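Local coordinates for protein NANS (YJHS), A 9-O-acetyl N-acetylneuraminic acid esterase (Escherichia coli O157:H7 EDL933, PDB 3PT5) that acts as an SGNH-family esterase that removes the 9-O-acetyl group from 9-O-acetyl-N-acetylneuraminic acid, probably allowing growth on this sialic acid, at residues L24-Q29 with P128-G133; A135-S140 with E192-T197; G139-Y144 with A154-T159; T238-K243 with G274-T279. All blocks are in the same frame, centred on the assembly; numbering follows the deposited sequence.

Overall arrangement
The four contacts illustrate how an SGNH hydrolase fold, a mainly parallel sheet flanked by helices, carries loops beyond the C-terminal ends of its strands. Interaction 1 joins the neighbouring parallel strands 20-28 and 122-130, its centre about 5 Å from the chain's centre. The chain after 122-130 enters interactions 2 and 3, which share Gly139 and Ser140, with centres about 11 Å apart. Interaction 2 ties that loop to the one leaving strand 182-189, where Glu192 OE2 hydrogen-bonds Thr238 OG1, opening interaction 4, the last along the chain. Interactions 3 and 4 lie farthest apart (centres about 27 Å). The sheet thus supports a rim of loops on the side where SGNH enzymes carry their active site.

Interaction 1: residues L24-Q29 with P128-G133; sequences LTVAGQ and PCCRGG
Between the two segments the best-held acceptor is the carbonyl oxygen of Gly28, gripped twice from 128-133: once by a full hydrogen bond and once by a weaker C-H donor. Arg131 N, just beyond the strand, reaches Gly28 O at 2.9 Å, lying in the carbonyl plane, and Cys130 CA supports the same Gly28 O at 3.3 Å. Two residues back, Cys129 N meets Val26 O at 2.8 Å almost along the C=O axis (176°), bonding strands 24-28 and 128-130, which run 11° from exact parallelism. Beyond the sheet the approach continues as a C-H contact, Gln29 CA to Arg131 O at 3.2 Å.

Val26 and Cys130 share one face: Cys130 SG, anti to its carbonyl carbon, turns back over the partner strand and lies 3.6 Å from Ala27 CA, with Val26 CG1 at 4.0 Å from that SG. Ala27 and Cys129 occupy the other face, beneath helix 162-176. The backbone Cys129 O, buried between the segments, has no hydrogen-bonding partner in the model. Gln29 holds CG in the crowded position between N and C (chi1 65°) and then extends. Its OE1 accepts from Gly191 N, while NE2 shares a water with Gly133 N, the water lying 3.1 Å from Gln29 NE2. The amide is therefore fixed at both ends.

Adjacent parallel strands at the centre of the sheet, with loops leaving their C-terminal ends, fit the three-layer alpha/beta/alpha SGNH fold, and the Gly28-Gln29 pair is consistent with the start of its first conserved block, which carries the nucleophile in this family.

Interaction 2: residues A135-S140 with E192-T197; sequences AFTAGS and EFDLMT
Asp194 presents its carboxylate to the backbone of 136-137, its two oxygens addressing two successive N-H groups. Phe136 N points almost straight at Asp194 OD2 (2.9 Å, 178°), and Thr137 N bonds Asp194 OD1 at 2.8 Å; both use the syn lone pairs. The anti lone pair of the same OD1 receives the hydroxyl of Thr137, OG1 to OD1 being 2.6 Å. Thr137 OG1 sits between its backbone N and C (chi1 70°), which brings it across the acid, and it accepts in turn from Thr197 OG1 at 2.7 Å. The result is a short chain of hydrogen bonds, Thr197 to Thr137 to Asp194, ending on a carboxylate that, with this many donors, is probably ionised.

Ala135 CB adds an apolar contact beside the acid, touching Phe193 CB at 4.0 Å. Phe136 offers its ring edge to Asp194, the ring and carboxylate planes 29° apart and CD2 lying 3.7 Å from OD2, which also accepts from Gln190 NE2.

Both partners are loops, one following strand 122-130 and the other strand 182-189; the ring of Phe136 meets His203 edge-to-face at the start of helix 203-218, while Leu195 turns to helix 247-253.

Interaction 3: residues G139-Y144 with A154-T159; sequences GSEGTY and ACRWGT
Backbone meets backbone closely on one side of this contact, whereas the other side is held by a water and a charged pair that never joins. On the tight side Cys155 N bonds Ser140 O at 2.9 Å, nearly along the C=O axis, and Gly142 CA comes to 3.9 Å from Ala154 CA. The backbones of Gly139 and Gly142 both lie directly against 154-155. Arg156 then folds over Gly139: CG is anti to its backbone N (chi1 -177°), the chain bends at chi2 and chi3, and NE reaches Gly139 O at 2.9 Å, with the oxygen in the guanidinium plane, at its edge. NH2 adds a weak second bond to that oxygen, and NH1 goes to Phe136 O.

On the looser side, where Glu141 is exposed to solvent, its chain bends so that OE2 lies 3.5 Å from Arg156 CG, yet Glu141 OE2 stays 5.0 Å from Arg156 NE, too far for a salt bridge. A water instead links the two segments, donating to Glu141 O at 2.8 Å and likewise to Arg156 O.

Between the segments the chain makes the small antiparallel pair 144-145 and 149-150, with Thr143 still bonded to Ser151, so the arrangement is the neck of a beta-hairpin, closed by backbone contacts between its two legs.

Interaction 4: residues T238-K243 with G274-T279; sequences TTWYWK and GARGLT
At the start of helix 240-245, with Thr239 at the N-cap, the loop 274-279 passes alongside, its Arg276 CA 5.5 Å from Trp240 CA. Besides this N-capped helix start, the contact carries an arginine-tryptophan stack of the cation-pi kind. The cap bond, Tyr241 N to Thr239 OG1, is weak, and the same OG1 is also held by Ser310 O. A water joins the two backbones, accepting from Trp240 N and donating to Gly277 O.

Trp240 puts CG in the crowded position between its N and carbonyl carbon (chi1 62°), which swings the indole out from the helix to meet Arg276. The arginine chain is extended from CG to NE and is laid along one indole face: CD stands 3.6 Å from the centroid of the Trp240 six-membered ring, almost on its normal, and the guanidinium lies nearly parallel (9°) to the ring, centre to centre 4.1 Å. Arg276 NE lies 3.5 Å from Trp240 CZ3, the guanidinium being displaced toward that rim while CD sits over the centre. The positive group is held over the face by a salt bridge of Arg276 NH2 to Glu244 OE1, while Trp240 NE1 donates to Glu284 OE1, so each end of the stack has its own acid.

Thr279 crosses Trp240 at about a right angle, its CG2 3.6 Å from Trp240 NE1 and 3.8 Å from Thr239 CB; its hydroxyl goes to the same Glu284. In the plane of the indole, Gly277 O comes to the edge at 3.4 Å from Trp240 CD1.

Interaction 1: residues L24-Q29 with P128-G133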
loop_
_atom_site.group_PDB
_atom_site.type_symbol
_atom_site.label_atom_id
_atom_site.label_comp_id
_atom_site.label_asym_id
_atom_site.label_seq_id
_atom_site.Cartn_x
_atom_site.Cartn_y
_atom_site.Cartn_z
ATOM N N LEU A 24 -0.269 -6.992 8.587
ATOM C CA LEU A 24 0.683 -6.491 7.595
ATOM C C LEU A 24 0.411 -5.001 7.421
ATOM O O LEU A 24 -0.715 -4.621 7.154
ATOM C CB LEU A 24 0.505 -7.238 6.271
ATOM C CG LEU A 24 1.501 -7.010 5.139
ATOM C CD1 LEU A 24 2.867 -7.678 5.461
ATOM C CD2 LEU A 24 0.925 -7.556 3.842
ATOM N N THR A 25 1.435 -4.168 7.629
ATOM C CA THR A 25 1.317 -2.725 7.405
ATOM C C THR A 25 1.688 -2.422 5.955
ATOM O O THR A 25 2.599 -2.996 5.430
ATOM C CB THR A 25 2.237 -1.957 8.359
ATOM O OG1 THR A 25 1.752 -2.158 9.695
ATOM C CG2 THR A 25 2.226 -0.455 8.066
ATOM N N VAL A 26 0.957 -1.501 5.329
ATOM C CA VAL A 26 1.194 -1.122 3.940
ATOM C C VAL A 26 1.390 0.370 3.955
ATOM O O VAL A 26 0.539 1.091 4.484
ATOM C CB VAL A 26 0.023 -1.537 3.009
ATOM C CG1 VAL A 26 0.334 -1.143 1.568
ATOM C CG2 VAL A 26 -0.166 -3.048 3.096
ATOM N N ALA A 27 2.531 0.841 3.444
ATOM C CA ALA A 27 2.841 2.267 3.573
ATOM C C ALA A 27 3.668 2.769 2.390
ATOM O O ALA A 27 4.216 1.977 1.587
ATOM C CB ALA A 27 3.583 2.505 4.894
ATOM N N GLY A 28 3.745 4.101 2.264
ATOM C CA GLY A 28 4.473 4.727 1.209
ATOM C C GLY A 28 3.684 5.760 0.454
ATOM O O GLY A 28 2.821 6.415 1.037
ATOM N N GLN A 29 3.947 5.856 -0.857
ATOM C CA GLN A 29 3.234 6.825 -1.690
ATOM C C GLN A 29 2.310 6.139 -2.701
ATOM O O GLN A 29 1.853 5.035 -2.432
ATOM C CB GLN A 29 4.166 7.911 -2.244
ATOM C CG GLN A 29 5.241 7.492 -3.221
ATOM C CD GLN A 29 6.266 8.610 -3.388
ATOM O OE1 GLN A 29 7.381 8.495 -2.912
ATOM N NE2 GLN A 29 5.857 9.719 -3.991
ATOM N N PRO A 128 -3.350 0.209 6.515
ATOM C CA PRO A 128 -3.033 1.072 5.380
ATOM C C PRO A 128 -2.606 2.461 5.845
ATOM O O PRO A 128 -3.388 3.180 6.494
ATOM C CB PRO A 128 -4.332 1.057 4.538
ATOM C CG PRO A 128 -5.402 0.679 5.488
ATOM C CD PRO A 128 -4.802 0.038 6.703
ATOM N N CYS A 129 -1.360 2.803 5.500
ATOM C CA CYS A 129 -0.744 4.084 5.865
ATOM C C CYS A 129 -0.036 4.764 4.702
ATOM O O CYS A 129 1.090 5.203 4.866
ATOM C CB CYS A 129 0.233 3.888 7.035
ATOM S SG CYS A 129 -0.496 3.105 8.480
ATOM N N CYS A 130 -0.691 4.820 3.537
ATOM C CA CYS A 130 -0.075 5.416 2.352
ATOM C C CYS A 130 -0.617 6.796 2.066
ATOM O O CYS A 130 -1.743 7.133 2.445
ATOM C CB CYS A 130 -0.334 4.537 1.136
ATOM S SG CYS A 130 0.085 2.802 1.335
ATOM N N ARG A 131 0.177 7.593 1.355
ATOM C CA ARG A 131 -0.235 8.937 0.993
ATOM C C ARG A 131 0.374 9.243 -0.378
ATOM O O ARG A 131 1.584 9.279 -0.525
ATOM C CB ARG A 131 0.233 9.936 2.086
ATOM C CG ARG A 131 0.093 11.424 1.703
ATOM C CD ARG A 131 -1.342 11.683 1.398
ATOM N NE ARG A 131 -1.750 13.084 1.429
ATOM C CZ ARG A 131 -1.919 13.848 0.358
ATOM N NH1 ARG A 131 -1.701 13.370 -0.862
ATOM N NH2 ARG A 131 -2.341 15.101 0.518
ATOM N N GLY A 132 -0.466 9.443 -1.385
ATOM C CA GLY A 132 0.042 9.840 -2.707
ATOM C C GLY A 132 0.806 11.136 -2.587
ATOM O O GLY A 132 0.434 12.017 -1.798
ATOM N N GLY A 133 1.886 11.251 -3.356
ATOM C CA GLY A 133 2.683 12.471 -3.439
ATOM C C GLY A 133 3.383 12.832 -2.151
ATOM O O GLY A 133 3.587 14.020 -1.852
HETATM O O HOH W 1 3.180 9.449 -5.513
#

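Interaction 2: residues A135-S140 with E192-T197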
loop_
_atom_site.group_PDB
_atom_site.type_symbol
_atom_site.label_atom_id
_atom_site.label_comp_id
_atom_site.label_asym_id
_atom_site.label_seq_id
_atom_site.Cartn_x
_atom_site.Cartn_y
_atom_site.Cartn_z
ATOM N N ALA A 135 6.809 12.297 0.472
ATOM C CA ALA A 135 8.254 12.239 0.243
ATOM C C ALA A 135 9.028 12.536 1.509
ATOM O O ALA A 135 8.462 13.040 2.449
ATOM C CB ALA A 135 8.654 13.244 -0.831
ATOM N N PHE A 136 10.325 12.254 1.477
ATOM C CA PHE A 136 11.208 12.669 2.570
ATOM C C PHE A 136 11.768 14.055 2.378
ATOM O O PHE A 136 12.110 14.721 3.366
ATOM C CB PHE A 136 12.366 11.688 2.733
ATOM C CG PHE A 136 11.953 10.376 3.351
ATOM C CD1 PHE A 136 11.867 10.220 4.743
ATOM C CD2 PHE A 136 11.614 9.293 2.538
ATOM C CE1 PHE A 136 11.482 8.998 5.299
ATOM C CE2 PHE A 136 11.210 8.061 3.092
ATOM C CZ PHE A 136 11.150 7.916 4.481
ATOM N N THR A 137 11.879 14.478 1.119
ATOM C CA THR A 137 12.572 15.738 0.802
ATOM C C THR A 137 11.677 16.894 0.338
ATOM O O THR A 137 12.173 17.977 -0.031
ATOM C CB THR A 137 13.778 15.503 -0.165
ATOM O OG1 THR A 137 13.324 15.138 -1.487
ATOM C CG2 THR A 137 14.706 14.417 0.369
ATOM N N ALA A 138 10.362 16.660 0.331
ATOM C CA ALA A 138 9.382 17.661 -0.077
ATOM C C ALA A 138 8.039 17.252 0.468
ATOM O O ALA A 138 7.782 16.061 0.688
ATOM C CB ALA A 138 9.320 17.753 -1.582
ATOM N N GLY A 139 7.175 18.235 0.699
ATOM C CA GLY A 139 5.803 17.977 1.082
ATOM C C GLY A 139 5.468 18.605 2.421
ATOM O O GLY A 139 6.302 18.621 3.314
ATOM N N SER A 140 4.253 19.128 2.536
ATOM C CA SER A 140 3.751 19.693 3.792
ATOM C C SER A 140 3.794 18.678 4.936
ATOM O O SER A 140 3.538 17.503 4.723
ATOM C CB SER A 140 2.318 20.211 3.582
ATOM O OG SER A 140 1.523 19.232 2.936
ATOM N N GLU A 192 9.313 7.708 -5.389
ATOM C CA GLU A 192 9.082 8.389 -6.679
ATOM C C GLU A 192 9.309 9.898 -6.600
ATOM O O GLU A 192 10.026 10.454 -7.422
ATOM C CB GLU A 192 7.647 8.168 -7.126
ATOM C CG GLU A 192 7.370 6.776 -7.723
ATOM C CD GLU A 192 6.975 5.724 -6.696
ATOM O OE1 GLU A 192 7.002 5.981 -5.478
ATOM O OE2 GLU A 192 6.633 4.577 -7.140
ATOM N N PHE A 193 8.654 10.566 -5.656
ATOM C CA PHE A 193 8.778 12.050 -5.622
ATOM C C PHE A 193 10.174 12.482 -5.227
ATOM O O PHE A 193 10.683 13.511 -5.707
ATOM C CB PHE A 193 7.720 12.691 -4.727
ATOM C CG PHE A 193 6.433 12.974 -5.441
ATOM C CD1 PHE A 193 6.010 12.168 -6.499
ATOM C CD2 PHE A 193 5.641 14.053 -5.065
ATOM C CE1 PHE A 193 4.832 12.430 -7.161
ATOM C CE2 PHE A 193 4.460 14.322 -5.739
ATOM C CZ PHE A 193 4.057 13.525 -6.778
ATOM N N ASP A 194 10.807 11.698 -4.377
ATOM C CA ASP A 194 12.197 12.004 -3.982
ATOM C C ASP A 194 13.188 11.888 -5.150
ATOM O O ASP A 194 14.226 12.547 -5.142
ATOM C CB ASP A 194 12.636 11.167 -2.778
ATOM C CG ASP A 194 11.983 11.631 -1.481
ATOM O OD1 ASP A 194 12.097 12.838 -1.137
ATOM O OD2 ASP A 194 11.365 10.804 -0.785
ATOM N N LEU A 195 12.861 11.082 -6.154
ATOM C CA LEU A 195 13.693 10.977 -7.353
ATOM C C LEU A 195 13.847 12.299 -8.078
ATOM O O LEU A 195 14.816 12.507 -8.806
ATOM C CB LEU A 195 13.096 9.999 -8.353
ATOM C CG LEU A 195 12.949 8.544 -7.955
ATOM C CD1 LEU A 195 12.115 7.820 -9.021
ATOM C CD2 LEU A 195 14.301 7.918 -7.827
ATOM N N MET A 196 12.861 13.176 -7.919
ATOM C CA MET A 196 12.790 14.422 -8.674
ATOM C C MET A 196 13.523 15.578 -8.034
ATOM O O MET A 196 13.782 16.575 -8.704
ATOM C CB MET A 196 11.324 14.824 -8.864
ATOM C CG MET A 196 10.567 13.851 -9.718
ATOM S SD MET A 196 8.951 14.501 -10.145
ATOM C CE MET A 196 8.011 14.020 -8.750
ATOM N N THR A 197 13.792 15.479 -6.724
ATOM C CA THR A 197 14.285 16.655 -5.990
ATOM C C THR A 197 15.807 16.754 -6.090
ATOM O O THR A 197 16.498 15.761 -6.357
ATOM C CB THR A 197 13.837 16.716 -4.489
ATOM O OG1 THR A 197 14.615 15.799 -3.718
ATOM C CG2 THR A 197 12.362 16.392 -4.311
#

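Interaction 3: residues G139-Y144 with A154-T159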
loop_
_atom_site.group_PDB
_atom_site.type_symbol
_atom_site.label_atom_id
_atom_site.label_comp_id
_atom_site.label_asym_id
_atom_site.label_seq_id
_atom_site.Cartn_x
_atom_site.Cartn_y
_atom_site.Cartn_z
ATOM N N GLY A 139 7.175 18.235 0.699
ATOM C CA GLY A 139 5.803 17.977 1.082
ATOM C C GLY A 139 5.468 18.605 2.421
ATOM O O GLY A 139 6.302 18.621 3.314
ATOM N N SER A 140 4.253 19.128 2.536
ATOM C CA SER A 140 3.751 19.693 3.792
ATOM C C SER A 140 3.794 18.678 4.936
ATOM O O SER A 140 3.538 17.503 4.723
ATOM C CB SER A 140 2.318 20.211 3.582
ATOM O OG SER A 140 1.523 19.232 2.936
ATOM N N GLU A 141 4.123 19.122 6.145
ATOM C CA GLU A 141 4.074 18.247 7.336
ATOM C C GLU A 141 2.678 17.736 7.631
ATOM O O GLU A 141 2.502 16.583 8.030
ATOM C CB GLU A 141 4.523 18.981 8.613
ATOM C CG GLU A 141 5.997 19.109 8.853
ATOM C CD GLU A 141 6.665 17.832 9.323
ATOM O OE1 GLU A 141 6.422 17.376 10.478
ATOM O OE2 GLU A 141 7.487 17.308 8.539
ATOM N N GLY A 142 1.690 18.615 7.484
ATOM C CA GLY A 142 0.352 18.346 8.005
ATOM C C GLY A 142 0.367 18.247 9.527
ATOM O O GLY A 142 1.294 18.709 10.181
ATOM N N THR A 143 -0.662 17.635 10.090
ATOM C CA THR A 143 -0.770 17.473 11.538
ATOM C C THR A 143 -1.189 16.044 11.847
ATOM O O THR A 143 -1.595 15.301 10.946
ATOM C CB THR A 143 -1.789 18.478 12.156
ATOM O OG1 THR A 143 -3.059 18.360 11.492
ATOM C CG2 THR A 143 -1.286 19.899 11.981
ATOM N N TYR A 144 -1.069 15.657 13.117
ATOM C CA TYR A 144 -1.539 14.354 13.562
ATOM C C TYR A 144 -2.617 14.549 14.620
ATOM O O TYR A 144 -2.408 15.299 15.560
ATOM C CB TYR A 144 -0.396 13.499 14.120
ATOM C CG TYR A 144 -0.873 12.103 14.479
ATOM C CD1 TYR A 144 -1.123 11.158 13.478
ATOM C CD2 TYR A 144 -1.088 11.735 15.801
ATOM C CE1 TYR A 144 -1.592 9.887 13.791
ATOM C CE2 TYR A 144 -1.551 10.456 16.126
ATOM C CZ TYR A 144 -1.798 9.544 15.114
ATOM O OH TYR A 144 -2.249 8.280 15.424
ATOM N N ALA A 154 -0.891 15.728 5.249
ATOM C CA ALA A 154 0.390 15.213 5.723
ATOM C C ALA A 154 1.078 14.493 4.547
ATOM O O ALA A 154 0.611 13.448 4.099
ATOM C CB ALA A 154 0.180 14.270 6.910
ATOM N N CYS A 155 2.174 15.067 4.054
ATOM C CA CYS A 155 2.836 14.570 2.839
ATOM C C CYS A 155 4.314 14.394 3.039
ATOM O O CYS A 155 5.033 14.134 2.105
ATOM C CB CYS A 155 2.643 15.563 1.691
ATOM S SG CYS A 155 0.949 15.817 1.192
ATOM N N ARG A 156 4.782 14.557 4.270
ATOM C CA ARG A 156 6.201 14.445 4.558
ATOM C C ARG A 156 6.505 13.203 5.392
ATOM O O ARG A 156 6.029 13.079 6.512
ATOM C CB ARG A 156 6.717 15.724 5.249
ATOM C CG ARG A 156 8.222 15.716 5.510
ATOM C CD ARG A 156 8.978 15.949 4.226
ATOM N NE ARG A 156 8.802 17.315 3.746
ATOM C CZ ARG A 156 9.803 18.162 3.539
ATOM N NH1 ARG A 156 11.063 17.766 3.694
ATOM N NH2 ARG A 156 9.533 19.396 3.109
ATOM N N TRP A 157 7.296 12.283 4.841
ATOM C CA TRP A 157 7.815 11.167 5.618
ATOM C C TRP A 157 9.074 11.631 6.343
ATOM O O TRP A 157 9.717 12.601 5.934
ATOM C CB TRP A 157 8.141 9.967 4.711
ATOM C CG TRP A 157 6.917 9.268 4.187
ATOM C CD1 TRP A 157 6.408 9.341 2.910
ATOM C CD2 TRP A 157 6.045 8.401 4.911
ATOM N NE1 TRP A 157 5.273 8.585 2.806
ATOM C CE2 TRP A 157 5.018 8.001 4.024
ATOM C CE3 TRP A 157 6.037 7.911 6.219
ATOM C CZ2 TRP A 157 3.975 7.126 4.414
ATOM C CZ3 TRP A 157 5.001 7.051 6.607
ATOM C CH2 TRP A 157 3.986 6.668 5.698
ATOM N N GLY A 158 9.413 10.943 7.431
ATOM C CA GLY A 158 10.618 11.243 8.209
ATOM C C GLY A 158 10.316 10.974 9.668
ATOM O O GLY A 158 9.168 10.990 10.076
ATOM N N THR A 159 11.331 10.716 10.474
ATOM C CA THR A 159 11.054 10.403 11.866
ATOM C C THR A 159 10.291 11.573 12.505
ATOM O O THR A 159 10.628 12.739 12.275
ATOM C CB THR A 159 12.342 10.054 12.620
ATOM O OG1 THR A 159 13.117 9.142 11.816
ATOM C CG2 THR A 159 11.987 9.384 13.950
HETATM O O HOH W 2 3.605 14.060 7.509
#

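Interaction 4: residues T238-K243 with G274-T279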
loop_
_atom_site.group_PDB
_atom_site.type_symbol
_atom_site.label_atom_id
_atom_site.label_comp_id
_atom_site.label_asym_id
_atom_site.label_seq_id
_atom_site.Cartn_x
_atom_site.Cartn_y
_atom_site.Cartn_z
ATOM N N THR A 238 9.389 0.517 -8.562
ATOM C CA THR A 238 8.492 1.516 -9.139
ATOM C C THR A 238 8.317 1.226 -10.637
ATOM O O THR A 238 8.834 0.216 -11.139
ATOM C CB THR A 238 9.004 2.943 -8.870
ATOM O OG1 THR A 238 8.025 3.902 -9.314
ATOM C CG2 THR A 238 10.327 3.197 -9.536
ATOM N N THR A 239 7.543 2.071 -11.332
ATOM C CA THR A 239 7.248 1.837 -12.750
ATOM C C THR A 239 8.379 2.259 -13.672
ATOM O O THR A 239 9.280 3.006 -13.271
ATOM C CB THR A 239 5.987 2.582 -13.234
ATOM O OG1 THR A 239 6.314 3.955 -13.492
ATOM C CG2 THR A 239 4.884 2.485 -12.212
ATOM N N TRP A 240 8.261 1.847 -14.928
ATOM C CA TRP A 240 9.292 2.122 -15.907
ATOM C C TRP A 240 9.469 3.602 -16.146
ATOM O O TRP A 240 10.566 4.037 -16.482
ATOM C CB TRP A 240 8.980 1.424 -17.230
ATOM C CG TRP A 240 7.712 1.832 -17.939
ATOM C CD1 TRP A 240 6.504 1.159 -17.914
ATOM C CD2 TRP A 240 7.544 2.925 -18.851
ATOM N NE1 TRP A 240 5.592 1.799 -18.742
ATOM C CE2 TRP A 240 6.208 2.873 -19.329
ATOM C CE3 TRP A 240 8.392 3.953 -19.314
ATOM C CZ2 TRP A 240 5.695 3.824 -20.223
ATOM C CZ3 TRP A 240 7.871 4.898 -20.212
ATOM C CH2 TRP A 240 6.537 4.824 -20.644
ATOM N N TYR A 241 8.391 4.370 -15.969
ATOM C CA TYR A 241 8.460 5.843 -16.138
ATOM C C TYR A 241 9.550 6.446 -15.233
ATOM O O TYR A 241 10.431 7.242 -15.688
ATOM C CB TYR A 241 7.095 6.498 -15.848
ATOM C CG TYR A 241 7.260 8.001 -15.710
ATOM C CD1 TYR A 241 7.393 8.801 -16.843
ATOM C CD2 TYR A 241 7.363 8.598 -14.464
ATOM C CE1 TYR A 241 7.589 10.175 -16.738
ATOM C CE2 TYR A 241 7.570 9.978 -14.335
ATOM C CZ TYR A 241 7.689 10.745 -15.487
ATOM O OH TYR A 241 7.891 12.088 -15.387
ATOM N N TRP A 242 9.496 6.078 -13.954
ATOM C CA TRP A 242 10.379 6.658 -12.938
ATOM C C TRP A 242 11.827 6.186 -13.128
ATOM O O TRP A 242 12.770 6.970 -13.076
ATOM C CB TRP A 242 9.847 6.253 -11.560
ATOM C CG TRP A 242 8.512 6.863 -11.270
ATOM C CD1 TRP A 242 7.277 6.236 -11.323
ATOM C CD2 TRP A 242 8.252 8.235 -10.955
ATOM N NE1 TRP A 242 6.290 7.121 -10.998
ATOM C CE2 TRP A 242 6.838 8.361 -10.781
ATOM C CE3 TRP A 242 9.067 9.364 -10.782
ATOM C CZ2 TRP A 242 6.224 9.574 -10.439
ATOM C CZ3 TRP A 242 8.453 10.589 -10.437
ATOM C CH2 TRP A 242 7.035 10.677 -10.275
ATOM N N LYS A 243 11.981 4.900 -13.391
ATOM C CA LYS A 243 13.300 4.334 -13.692
ATOM C C LYS A 243 13.962 4.924 -14.920
ATOM O O LYS A 243 15.180 5.129 -14.918
ATOM C CB LYS A 243 13.196 2.846 -13.931
ATOM C CG LYS A 243 12.698 2.046 -12.792
ATOM C CD LYS A 243 12.693 0.662 -13.272
ATOM C CE LYS A 243 12.286 -0.318 -12.221
ATOM N NZ LYS A 243 13.072 -1.575 -12.425
ATOM N N GLY A 274 14.716 -2.651 -18.132
ATOM C CA GLY A 274 14.345 -1.983 -19.388
ATOM C C GLY A 274 12.939 -2.289 -19.888
ATOM O O GLY A 274 12.536 -1.750 -20.916
ATOM N N ALA A 275 12.202 -3.154 -19.179
ATOM C CA ALA A 275 10.852 -3.516 -19.587
ATOM C C ALA A 275 9.925 -2.334 -19.393
ATOM O O ALA A 275 10.116 -1.544 -18.464
ATOM C CB ALA A 275 10.349 -4.695 -18.742
ATOM N N ARG A 276 8.934 -2.219 -20.264
ATOM C CA ARG A 276 7.801 -1.313 -19.999
ATOM C C ARG A 276 6.608 -2.174 -19.641
ATOM O O ARG A 276 6.786 -3.324 -19.241
ATOM C CB ARG A 276 7.555 -0.377 -21.185
ATOM C CG ARG A 276 8.701 0.613 -21.362
ATOM C CD ARG A 276 8.350 1.687 -22.336
ATOM N NE ARG A 276 9.398 2.695 -22.435
ATOM C CZ ARG A 276 9.305 3.779 -23.212
ATOM N NH1 ARG A 276 8.225 3.981 -23.973
ATOM N NH2 ARG A 276 10.299 4.663 -23.247
ATOM N N GLY A 277 5.402 -1.628 -19.717
ATOM C CA GLY A 277 4.242 -2.401 -19.309
ATOM C C GLY A 277 3.875 -2.167 -17.852
ATOM O O GLY A 277 4.647 -1.576 -17.075
ATOM N N LEU A 278 2.659 -2.598 -17.522
ATOM C CA LEU A 278 2.122 -2.697 -16.149
ATOM C C LEU A 278 1.535 -1.420 -15.569
ATOM O O LEU A 278 1.221 -1.369 -14.370
ATOM C CB LEU A 278 3.126 -3.290 -15.146
ATOM C CG LEU A 278 3.693 -4.684 -15.437
ATOM C CD1 LEU A 278 4.502 -5.154 -14.245
ATOM C CD2 LEU A 278 2.554 -5.668 -15.741
ATOM N N THR A 279 1.456 -0.383 -16.383
ATOM C CA THR A 279 1.008 0.897 -15.857
ATOM C C THR A 279 -0.380 1.290 -16.358
ATOM O O THR A 279 -0.958 0.620 -17.229
ATOM C CB THR A 279 1.961 2.065 -16.241
ATOM O OG1 THR A 279 1.821 2.379 -17.650
ATOM C CG2 THR A 279 3.413 1.701 -15.890
HETATM O O HOH W 3 6.351 -0.409 -15.016
#